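Local structure of putative sugar binding protein (Bacteroides vulgatus ATCC 8482, 3KEZ) at residues G268-Y274 against N326-I332; I17-I23 against N98-I104; F70-K74 against F435-P441. The protein probably binds glycans at the cell surface as a calcium-binding, outer-membrane SusD-family protein involved in nutrient uptake. The contacts are given in a common frame with arbitrary orientation. Where two conformers were deposited one is given. Numbering follows the deposited sequence.

Contact 1: residues G268-Y274 against N326-I332; sequences GKESMGY and NITDANI. With CA (calcium ion), chain C.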
loop_
_atom_site.group_PDB
_atom_site.type_symbol
_atom_site.label_atom_id
_atom_site.label_comp_id
_atom_site.label_asym_id
_atom_site.label_seq_id
_atom_site.Cartn_x
_atom_site.Cartn_y
_atom_site.Cartn_z
ATOM N N GLY A 268 -11.647 -8.778 12.239
ATOM C CA GLY A 268 -11.371 -10.143 12.696
ATOM C C GLY A 268 -9.892 -10.459 12.826
ATOM O O GLY A 268 -9.013 -9.630 12.549
ATOM N N LYS A 269 -9.619 -11.696 13.216
ATOM C CA LYS A 269 -8.263 -12.127 13.588
ATOM C C LYS A 269 -7.276 -12.297 12.419
ATOM O O LYS A 269 -6.081 -12.532 12.649
ATOM C CB LYS A 269 -8.339 -13.392 14.433
ATOM C CG LYS A 269 -8.886 -13.172 15.858
ATOM C CD LYS A 269 -9.040 -14.510 16.602
ATOM C CE LYS A 269 -9.642 -14.313 17.999
ATOM N NZ LYS A 269 -9.761 -15.599 18.750
ATOM N N GLU A 270 -7.739 -12.171 11.172
ATOM C CA GLU A 270 -6.797 -12.172 10.026
ATOM C C GLU A 270 -6.343 -10.758 9.634
ATOM O O GLU A 270 -5.695 -10.567 8.610
ATOM C CB GLU A 270 -7.381 -12.929 8.828
ATOM C CG GLU A 270 -7.647 -14.387 9.145
ATOM C CD GLU A 270 -7.923 -15.245 7.929
ATOM O OE1 GLU A 270 -8.469 -14.719 6.936
ATOM O OE2 GLU A 270 -7.608 -16.458 8.001
ATOM N N SER A 271 -6.620 -9.784 10.493
ATOM C CA SER A 271 -6.197 -8.402 10.279
ATOM C C SER A 271 -4.710 -8.229 10.628
ATOM O O SER A 271 -4.144 -9.034 11.366
ATOM C CB SER A 271 -7.028 -7.468 11.172
ATOM O OG SER A 271 -6.642 -7.620 12.534
HETATM N N MSE A 272 -4.101 -7.165 10.131
HETATM C CA MSE A 272 -2.664 -6.891 10.389
HETATM C C MSE A 272 -2.354 -6.830 11.873
HETATM O O MSE A 272 -1.298 -7.315 12.316
HETATM C CB MSE A 272 -2.207 -5.609 9.680
HETATM C CG MSE A 272 -2.288 -5.671 8.149
HETATM SE SE MSE A 272 -1.061 -6.977 7.492
HETATM C CE MSE A 272 0.639 -5.986 7.634
ATOM N N GLY A 273 -3.286 -6.258 12.645
ATOM C CA GLY A 273 -3.130 -6.122 14.075
ATOM C C GLY A 273 -2.958 -7.463 14.757
ATOM O O GLY A 273 -2.175 -7.583 15.698
ATOM N N TYR A 274 -3.701 -8.466 14.292
ATOM C CA TYR A 274 -3.586 -9.815 14.855
ATOM C C TYR A 274 -2.460 -10.633 14.195
ATOM O O TYR A 274 -1.863 -11.489 14.841
ATOM C CB TYR A 274 -4.912 -10.548 14.735
ATOM C CG TYR A 274 -5.234 -11.487 15.869
ATOM C CD1 TYR A 274 -5.681 -11.014 17.101
ATOM C CD2 TYR A 274 -5.127 -12.861 15.695
ATOM C CE1 TYR A 274 -5.996 -11.909 18.148
ATOM C CE2 TYR A 274 -5.432 -13.743 16.727
ATOM C CZ TYR A 274 -5.872 -13.266 17.935
ATOM O OH TYR A 274 -6.172 -14.173 18.912
ATOM N N ASN A 326 -8.977 -4.220 21.197
ATOM C CA ASN A 326 -8.134 -5.394 21.005
ATOM C C ASN A 326 -7.154 -5.097 19.846
ATOM O O ASN A 326 -7.440 -4.269 19.000
ATOM C CB ASN A 326 -9.031 -6.595 20.657
ATOM C CG ASN A 326 -8.285 -7.914 20.651
ATOM O OD1 ASN A 326 -7.724 -8.330 19.624
ATOM N ND2 ASN A 326 -8.317 -8.610 21.788
ATOM N N ILE A 327 -6.012 -5.765 19.808
ATOM C CA ILE A 327 -5.097 -5.622 18.647
ATOM C C ILE A 327 -5.810 -5.954 17.325
ATOM O O ILE A 327 -5.443 -5.447 16.260
ATOM C CB ILE A 327 -3.833 -6.483 18.769
ATOM C CG1 ILE A 327 -4.170 -7.965 19.019
ATOM C CG2 ILE A 327 -2.915 -5.920 19.863
ATOM C CD1 ILE A 327 -2.974 -8.900 18.906
ATOM N N THR A 328 -6.818 -6.818 17.375
ATOM C CA THR A 328 -7.577 -7.122 16.184
ATOM C C THR A 328 -8.090 -5.876 15.435
ATOM O O THR A 328 -8.167 -5.865 14.202
ATOM C CB THR A 328 -8.774 -8.021 16.529
ATOM O OG1 THR A 328 -8.288 -9.293 16.975
ATOM C CG2 THR A 328 -9.645 -8.205 15.335
ATOM N N ASP A 329 -8.434 -4.826 16.178
ATOM C CA ASP A 329 -9.097 -3.686 15.599
ATOM C C ASP A 329 -8.180 -2.493 15.396
ATOM O O ASP A 329 -8.660 -1.374 15.177
ATOM C CB ASP A 329 -10.310 -3.346 16.441
ATOM C CG ASP A 329 -11.289 -4.488 16.483
ATOM O OD1 ASP A 329 -11.498 -5.096 15.406
ATOM O OD2 ASP A 329 -11.806 -4.805 17.578
ATOM N N ALA A 330 -6.864 -2.740 15.369
ATOM C CA ALA A 330 -5.902 -1.708 15.022
ATOM C C ALA A 330 -6.223 -1.175 13.645
ATOM O O ALA A 330 -6.545 -1.950 12.711
ATOM C CB ALA A 330 -4.477 -2.247 15.060
ATOM N N ASN A 331 -6.135 0.148 13.526
ATOM C CA ASN A 331 -6.264 0.844 12.257
ATOM C C ASN A 331 -5.055 0.563 11.391
ATOM O O ASN A 331 -4.001 0.187 11.899
ATOM C CB ASN A 331 -6.407 2.364 12.482
ATOM C CG ASN A 331 -7.737 2.756 13.192
ATOM O OD1 ASN A 331 -8.584 1.901 13.437
ATOM N ND2 ASN A 331 -7.912 4.062 13.499
ATOM N N ILE A 332 -5.243 0.732 10.087
ATOM C CA ILE A 332 -4.214 0.546 9.083
ATOM C C ILE A 332 -3.729 1.904 8.560
ATOM O O ILE A 332 -4.500 2.653 7.981
ATOM C CB ILE A 332 -4.749 -0.282 7.890
ATOM C CG1 ILE A 332 -5.586 -1.465 8.402
ATOM C CG2 ILE A 332 -3.558 -0.684 6.985
ATOM C CD1 ILE A 332 -4.810 -2.587 9.170
HETATM CA CA CA C . -9.096 0.891 15.681
HETATM O O HOH W 1 -5.761 -4.578 12.621
HETATM O O HOH W 2 -10.220 3.139 16.329
#
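T328 has the largest area buried here. It lies in the short 3-10 segment 327-328. Its CG2 sits 3.2 Å from G268 O, and its OG1 approaches Y274 CD1 to 3.1 Å, oblique to the ring. T328 OG1 also donates to N326 OD1 at 2.9 Å. N326 OD1 accepts from T328 N as well, at 2.9 Å, which makes an Asx turn. S271 OG lies 2.9 Å from T328 O and 3.1 Å from G268 O, and the one hydroxyl proton can serve either acceptor.

The backbones run closest at G273 - I327 and Y274 - T328, CA atoms 5.0 Å apart in each pair. G273 CA makes a CA-H...O contact of 3.3 Å with I327 O. A beta carbon on G273 would clash with that oxygen, so the missing side chain permits the close fit. S271 is the N-cap of helix 272-275, and water 1 sits at the helix start. It accepts from G273 N (3.0 Å) and donates to T328 O (3.2 Å) and A330 O (2.7 Å).

Segment 326-332 runs on into the calcium site. D329 O (2.4 Å) and N331 OD1 (2.5 Å) bind the ion, with water 2 at 2.6 Å. N261, Q322 and E325 complete the protein ligands. I327 CD1 packs on Y274 CD1 at 3.9 Å. Further along, M272 CB meets I332 CD1 at 4.0 Å, beside V45 of helix 43-50.

Contact 2: residues I17-I23 against N98-I104; sequences INVLSDI and NVDKLSI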
loop_
_atom_site.group_PDB
_atom_site.type_symbol
_atom_site.label_atom_id
_atom_site.label_comp_id
_atom_site.label_asym_id
_atom_site.label_seq_id
_atom_site.Cartn_x
_atom_site.Cartn_y
_atom_site.Cartn_z
ATOM N N ILE A 17 -29.118 5.373 -7.542
ATOM C CA ILE A 17 -28.625 6.713 -7.225
ATOM C C ILE A 17 -29.658 7.729 -7.714
ATOM O O ILE A 17 -29.937 7.819 -8.904
ATOM C CB ILE A 17 -27.233 6.975 -7.862
ATOM C CG1 ILE A 17 -26.244 5.856 -7.514
ATOM C CG2 ILE A 17 -26.664 8.352 -7.452
ATOM C CD1 ILE A 17 -25.755 5.835 -6.118
ATOM N N ASN A 18 -30.262 8.438 -6.765
ATOM C CA ASN A 18 -31.205 9.486 -7.033
ATOM C C ASN A 18 -30.812 10.823 -6.401
ATOM O O ASN A 18 -31.139 11.869 -6.937
ATOM C CB ASN A 18 -32.565 9.059 -6.498
ATOM C CG ASN A 18 -33.172 7.931 -7.308
ATOM O OD1 ASN A 18 -33.612 6.930 -6.755
ATOM N ND2 ASN A 18 -33.206 8.096 -8.626
ATOM N N VAL A 19 -30.148 10.789 -5.249
ATOM C CA VAL A 19 -29.776 11.997 -4.512
ATOM C C VAL A 19 -28.343 11.826 -4.023
ATOM O O VAL A 19 -27.805 10.717 -4.031
ATOM C CB VAL A 19 -30.729 12.213 -3.313
ATOM C CG1 VAL A 19 -32.132 12.493 -3.793
ATOM C CG2 VAL A 19 -30.769 10.968 -2.417
ATOM N N LEU A 20 -27.715 12.917 -3.598
ATOM C CA LEU A 20 -26.314 12.865 -3.175
ATOM C C LEU A 20 -26.039 11.843 -2.084
ATOM O O LEU A 20 -24.998 11.181 -2.082
ATOM C CB LEU A 20 -25.822 14.236 -2.693
ATOM C CG LEU A 20 -24.982 15.102 -3.640
ATOM C CD1 LEU A 20 -24.255 16.122 -2.811
ATOM C CD2 LEU A 20 -23.977 14.282 -4.454
ATOM N N SER A 21 -26.958 11.737 -1.139
ATOM C CA SER A 21 -26.742 10.874 -0.003
ATOM C C SER A 21 -26.633 9.401 -0.436
ATOM O O SER A 21 -26.065 8.575 0.294
ATOM C CB SER A 21 -27.892 11.069 0.979
ATOM O OG SER A 21 -29.116 10.751 0.368
ATOM N N ASP A 22 -27.160 9.078 -1.615
ATOM C CA ASP A 22 -26.951 7.749 -2.189
ATOM C C ASP A 22 -25.483 7.528 -2.568
ATOM O O ASP A 22 -24.966 6.385 -2.492
ATOM C CB ASP A 22 -27.863 7.507 -3.398
ATOM C CG ASP A 22 -29.349 7.561 -3.042
ATOM O OD1 ASP A 22 -29.744 7.013 -1.974
ATOM O OD2 ASP A 22 -30.119 8.139 -3.851
ATOM N N ILE A 23 -24.822 8.603 -3.004
ATOM C CA ILE A 23 -23.406 8.531 -3.315
ATOM C C ILE A 23 -22.663 8.291 -2.018
ATOM O O ILE A 23 -21.781 7.450 -1.974
ATOM C CB ILE A 23 -22.823 9.799 -3.947
ATOM C CG1 ILE A 23 -23.581 10.161 -5.239
ATOM C CG2 ILE A 23 -21.298 9.569 -4.198
ATOM C CD1 ILE A 23 -23.467 9.103 -6.294
ATOM N N ASN A 98 -23.042 8.282 -12.294
ATOM C CA ASN A 98 -24.265 8.923 -11.826
ATOM C C ASN A 98 -24.068 10.281 -11.202
ATOM O O ASN A 98 -24.919 11.158 -11.349
ATOM C CB ASN A 98 -24.998 7.982 -10.859
ATOM C CG ASN A 98 -25.727 6.893 -11.586
ATOM O OD1 ASN A 98 -26.839 7.098 -12.074
ATOM N ND2 ASN A 98 -25.094 5.739 -11.712
ATOM N N VAL A 99 -22.920 10.480 -10.565
ATOM C CA VAL A 99 -22.724 11.645 -9.741
ATOM C C VAL A 99 -22.884 12.955 -10.497
ATOM O O VAL A 99 -23.380 13.926 -9.927
ATOM C CB VAL A 99 -21.347 11.634 -8.989
ATOM C CG1 VAL A 99 -20.198 11.688 -9.971
ATOM C CG2 VAL A 99 -21.294 12.785 -8.020
ATOM N N ASP A 100 -22.454 13.007 -11.752
ATOM C CA ASP A 100 -22.528 14.267 -12.515
ATOM C C ASP A 100 -23.938 14.552 -13.054
ATOM O O ASP A 100 -24.218 15.648 -13.482
ATOM C CB ASP A 100 -21.523 14.258 -13.669
ATOM C CG ASP A 100 -20.076 14.260 -13.188
ATOM O OD1 ASP A 100 -19.797 14.832 -12.111
ATOM O OD2 ASP A 100 -19.217 13.712 -13.909
ATOM N N LYS A 101 -24.816 13.566 -13.004
ATOM C CA LYS A 101 -26.179 13.729 -13.463
ATOM C C LYS A 101 -27.063 14.315 -12.382
ATOM O O LYS A 101 -28.141 14.816 -12.690
ATOM C CB LYS A 101 -26.746 12.392 -13.900
ATOM C CG LYS A 101 -25.969 11.744 -15.058
ATOM C CD LYS A 101 -26.445 10.318 -15.321
ATOM C CE LYS A 101 -25.844 9.758 -16.597
ATOM N NZ LYS A 101 -26.730 8.722 -17.212
ATOM N N LEU A 102 -26.624 14.249 -11.125
ATOM C CA LEU A 102 -27.461 14.674 -10.006
ATOM C C LEU A 102 -27.522 16.192 -10.009
ATOM O O LEU A 102 -26.498 16.830 -10.037
ATOM C CB LEU A 102 -26.888 14.157 -8.673
ATOM C CG LEU A 102 -26.848 12.644 -8.426
ATOM C CD1 LEU A 102 -26.164 12.275 -7.071
ATOM C CD2 LEU A 102 -28.273 12.098 -8.493
ATOM N N SER A 103 -28.702 16.785 -10.029
ATOM C CA SER A 103 -28.764 18.235 -9.841
ATOM C C SER A 103 -28.666 18.548 -8.335
ATOM O O SER A 103 -29.300 17.912 -7.502
ATOM C CB SER A 103 -29.987 18.879 -10.508
ATOM O OG SER A 103 -31.171 18.598 -9.815
ATOM N N ILE A 104 -27.808 19.501 -8.006
ATOM C CA ILE A 104 -27.482 19.820 -6.632
ATOM C C ILE A 104 -27.543 21.339 -6.479
ATOM O O ILE A 104 -27.658 22.061 -7.473
ATOM C CB ILE A 104 -26.064 19.276 -6.254
ATOM C CG1 ILE A 104 -24.974 19.940 -7.087
ATOM C CG2 ILE A 104 -25.999 17.743 -6.460
ATOM C CD1 ILE A 104 -23.582 19.508 -6.684
HETATM O O HOH W 3 -28.938 5.437 -10.499
HETATM O O HOH W 4 -29.078 9.236 -11.380
#
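Segment 17-23 is extended at I17 and turns into helix 20-34. Segment 98-104 follows helix 80-96: residues 99-101 have helical backbone angles without regular helical bonding, and the chain then extends from L102. The closest CA pairs are V19 with L102 at 6.5 Å and I17 with N98 at 6.7 Å. No direct hydrogen bond joins the segments. Two waters do. Water 3 accepts from I17 N (3.0 Å) and donates to N98 OD1 (3.1 Å). Water 4 donates to I17 O (3.0 Å) and to N98 OD1 (3.2 Å). N98 ND2 turns back to L94 O of helix 80-96.

D22 holds the helix start: its OD2 accepts from N18 N (2.9 Å) and V19 N (3.0 Å). The contact is plain packing within the helical N-terminal part of this SusD-family fold. It sets the beginning of helix 20-34 against the connection between helices 80-96 and 109-134.

L102 is the central side chain. Its CD1 touches I17 CG2 (4.0 Å), L20 CD2 (4.0 Å) and I23 CG1 (3.8 Å), while its CD2 lies 3.3 Å from N18 O. I23 CD1 also reaches V99 CB at 4.3 Å. L20 CG meets I104 CG2 at 4.0 Å. Beyond the two segments, L20 rests on Y111 and I23 on L115, both in helix 109-134.

Contact 3: residues F70-K74 against F435-P441; sequences FNFTK and FHKILLP. With PO4 (phosphate ion), chain D.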
loop_
_atom_site.group_PDB
_atom_site.type_symbol
_atom_site.label_atom_id
_atom_site.label_comp_id
_atom_site.label_asym_id
_atom_site.label_seq_id
_atom_site.Cartn_x
_atom_site.Cartn_y
_atom_site.Cartn_z
ATOM N N PHE A 70 5.933 -18.638 -2.068
ATOM C CA PHE A 70 5.445 -18.663 -3.435
ATOM C C PHE A 70 4.900 -20.036 -3.788
ATOM O O PHE A 70 5.318 -20.652 -4.771
ATOM C CB PHE A 70 6.564 -18.270 -4.399
ATOM C CG PHE A 70 7.078 -16.917 -4.157
ATOM C CD1 PHE A 70 6.406 -15.811 -4.668
ATOM C CD2 PHE A 70 8.219 -16.717 -3.384
ATOM C CE1 PHE A 70 6.885 -14.552 -4.442
ATOM C CE2 PHE A 70 8.686 -15.458 -3.144
ATOM C CZ PHE A 70 8.028 -14.372 -3.689
ATOM N N ASN A 71 3.970 -20.508 -2.972
ATOM C CA ASN A 71 3.482 -21.870 -3.047
ATOM C C ASN A 71 2.150 -21.998 -3.767
ATOM O O ASN A 71 1.558 -23.070 -3.739
ATOM C CB ASN A 71 3.323 -22.426 -1.617
ATOM C CG ASN A 71 3.279 -23.922 -1.576
ATOM O OD1 ASN A 71 4.055 -24.577 -2.258
ATOM N ND2 ASN A 71 2.376 -24.482 -0.757
ATOM N N PHE A 72 1.627 -20.939 -4.376
ATOM C CA PHE A 72 0.311 -21.055 -5.036
ATOM C C PHE A 72 0.406 -21.588 -6.460
ATOM O O PHE A 72 1.427 -21.397 -7.158
ATOM C CB PHE A 72 -0.467 -19.731 -5.056
ATOM C CG PHE A 72 -0.958 -19.269 -3.692
ATOM C CD1 PHE A 72 -1.849 -20.023 -2.963
ATOM C CD2 PHE A 72 -0.535 -18.063 -3.174
ATOM C CE1 PHE A 72 -2.313 -19.588 -1.722
ATOM C CE2 PHE A 72 -0.993 -17.629 -1.948
ATOM C CZ PHE A 72 -1.883 -18.392 -1.222
ATOM N N THR A 73 -0.662 -22.264 -6.873
ATOM C CA THR A 73 -0.812 -22.797 -8.224
ATOM C C THR A 73 -2.056 -22.191 -8.833
ATOM O O THR A 73 -2.869 -21.584 -8.132
ATOM C CB THR A 73 -1.077 -24.334 -8.278
ATOM O OG1 THR A 73 -2.420 -24.596 -7.861
ATOM C CG2 THR A 73 -0.093 -25.138 -7.428
ATOM N N LYS A 74 -2.249 -22.396 -10.135
ATOM C CA LYS A 74 -3.510 -21.928 -10.741
ATOM C C LYS A 74 -4.734 -22.595 -10.101
ATOM O O LYS A 74 -5.846 -22.076 -10.152
ATOM C CB LYS A 74 -3.504 -22.113 -12.263
ATOM C CG LYS A 74 -3.946 -23.459 -12.796
ATOM C CD LYS A 74 -2.897 -24.509 -12.700
ATOM C CE LYS A 74 -3.294 -25.723 -13.513
ATOM N NZ LYS A 74 -3.207 -25.373 -14.941
ATOM N N PHE A 435 10.780 -13.773 -12.491
ATOM C CA PHE A 435 10.251 -14.902 -11.710
ATOM C C PHE A 435 8.723 -14.877 -11.853
ATOM O O PHE A 435 8.083 -13.883 -11.512
ATOM C CB PHE A 435 10.670 -14.729 -10.257
ATOM C CG PHE A 435 10.143 -15.762 -9.308
ATOM C CD1 PHE A 435 10.109 -17.107 -9.639
ATOM C CD2 PHE A 435 9.743 -15.367 -8.035
ATOM C CE1 PHE A 435 9.654 -18.046 -8.712
ATOM C CE2 PHE A 435 9.297 -16.291 -7.108
ATOM C CZ PHE A 435 9.269 -17.630 -7.440
ATOM N N HIS A 436 8.146 -15.962 -12.356
ATOM C CA HIS A 436 6.740 -15.940 -12.750
ATOM C C HIS A 436 5.831 -15.880 -11.567
ATOM O O HIS A 436 4.691 -15.431 -11.690
ATOM C CB HIS A 436 6.393 -17.105 -13.648
ATOM C CG HIS A 436 6.225 -18.420 -12.936
ATOM N ND1 HIS A 436 7.297 -19.182 -12.524
ATOM C CD2 HIS A 436 5.113 -19.137 -12.628
ATOM C CE1 HIS A 436 6.856 -20.307 -11.978
ATOM N NE2 HIS A 436 5.534 -20.306 -12.025
ATOM N N LYS A 437 6.345 -16.242 -10.392
ATOM C CA LYS A 437 5.506 -16.283 -9.199
ATOM C C LYS A 437 5.504 -14.985 -8.415
ATOM O O LYS A 437 4.834 -14.914 -7.403
ATOM C CB LYS A 437 5.850 -17.471 -8.295
ATOM C CG LYS A 437 5.750 -18.781 -9.032
ATOM C CD LYS A 437 5.763 -20.037 -8.138
ATOM C CE LYS A 437 4.324 -20.497 -7.814
ATOM N NZ LYS A 437 4.261 -21.754 -6.985
ATOM N N ILE A 438 6.186 -13.931 -8.885
ATOM C CA ILE A 438 5.987 -12.625 -8.265
ATOM C C ILE A 438 4.574 -12.097 -8.566
ATOM O O ILE A 438 4.118 -11.143 -7.924
ATOM C CB ILE A 438 6.992 -11.507 -8.689
ATOM C CG1 ILE A 438 7.046 -11.408 -10.211
ATOM C CG2 ILE A 438 8.332 -11.655 -7.987
ATOM C CD1 ILE A 438 7.391 -10.054 -10.696
ATOM N N LEU A 439 3.913 -12.706 -9.565
ATOM C CA LEU A 439 2.499 -12.463 -9.877
ATOM C C LEU A 439 1.622 -13.579 -9.304
ATOM O O LEU A 439 1.938 -14.754 -9.472
ATOM C CB LEU A 439 2.264 -12.427 -11.401
ATOM C CG LEU A 439 3.232 -11.549 -12.175
ATOM C CD1 LEU A 439 2.897 -11.535 -13.658
ATOM C CD2 LEU A 439 3.280 -10.094 -11.590
ATOM N N LEU A 440 0.517 -13.223 -8.639
ATOM C CA LEU A 440 -0.481 -14.252 -8.308
ATOM C C LEU A 440 -1.054 -14.783 -9.630
ATOM O O LEU A 440 -1.161 -14.043 -10.629
ATOM C CB LEU A 440 -1.618 -13.736 -7.382
ATOM C CG LEU A 440 -1.325 -13.428 -5.899
ATOM C CD1 LEU A 440 -2.570 -12.936 -5.147
ATOM C CD2 LEU A 440 -0.741 -14.624 -5.164
ATOM N N PRO A 441 -1.389 -16.081 -9.656
ATOM C CA PRO A 441 -2.081 -16.548 -10.832
ATOM C C PRO A 441 -3.499 -15.977 -10.887
ATOM O O PRO A 441 -4.069 -15.585 -9.837
ATOM C CB PRO A 441 -2.086 -18.067 -10.653
ATOM C CG PRO A 441 -2.081 -18.268 -9.130
ATOM C CD PRO A 441 -1.396 -17.068 -8.544
HETATM P P PO4 D . 10.831 -18.540 -13.867
HETATM O O1 PO4 D . 10.258 -18.866 -15.211
HETATM O O2 PO4 D . 11.563 -19.697 -13.245
HETATM O O3 PO4 D . 11.836 -17.407 -14.023
HETATM O O4 PO4 D . 9.668 -18.169 -12.990
#
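A Schellman motif ends helix 65-68, and this contact sits on it. F70 is the first residue to leave helical backbone angles, with positive phi (46°) and two bonds back into the last turn. The contact joins two loops from distant parts of the SusD-family chain, one early in sequence and one near the C-terminus. No backbone-to-backbone hydrogen bond joins them.

F70 has the largest buried area. The edge of the F435 ring points at its face in a T-shaped stack. The ring centroids are 5.1 Å apart, the planes meet at 75°, and F435 CE2 lies 3.7 Å from F70 CG. Y431 also packs edge-to-face with F70, which extends the aromatic cluster. The F70 ring further touches the K437 side chain, with F70 CD1 4.0 Å from K437 CB.

A second hydrophobic patch lies further along. F72 CD2 meets L440 CD2 at 4.0 Å, and F72 CB lies 4.5 Å from P441 CD. P441 CG also approaches T73 O at 3.6 Å. L440 also rests on I133 and F134 of helix 109-134.

Next to the F435 ring, H436 binds a phosphate ion, probably from the crystallisation liquor. H436 N and H436 ND1 donate to its O4 at 2.8 and 2.6 Å.

K437 supplies the polar link between the loops: its NZ donates to two backbone carbonyls, F70 O at 2.7 Å and F72 O at 2.9 Å.

How the contacts relate
The three contacts are separate and none touches another. Contact 1 lies about 35 Å from contact 2 and about 27 Å from contact 3, centre to centre. Contacts 2 and 3 are about 42 Å apart. Along the chain, contact 2 closes before contact 1 opens, and contact 1 is nested in the loop closed by contact 3. Contacts 2 and 3 cross, because 70-74 lies between the two segments of contact 2. Both also meet helix 109-134, contact 2 near its start and contact 3 near its end. Contact 2 is internal to the N-terminal part, contact 1 supplies two of the five calcium-binding residues, and contact 3 ties early and late sequence together.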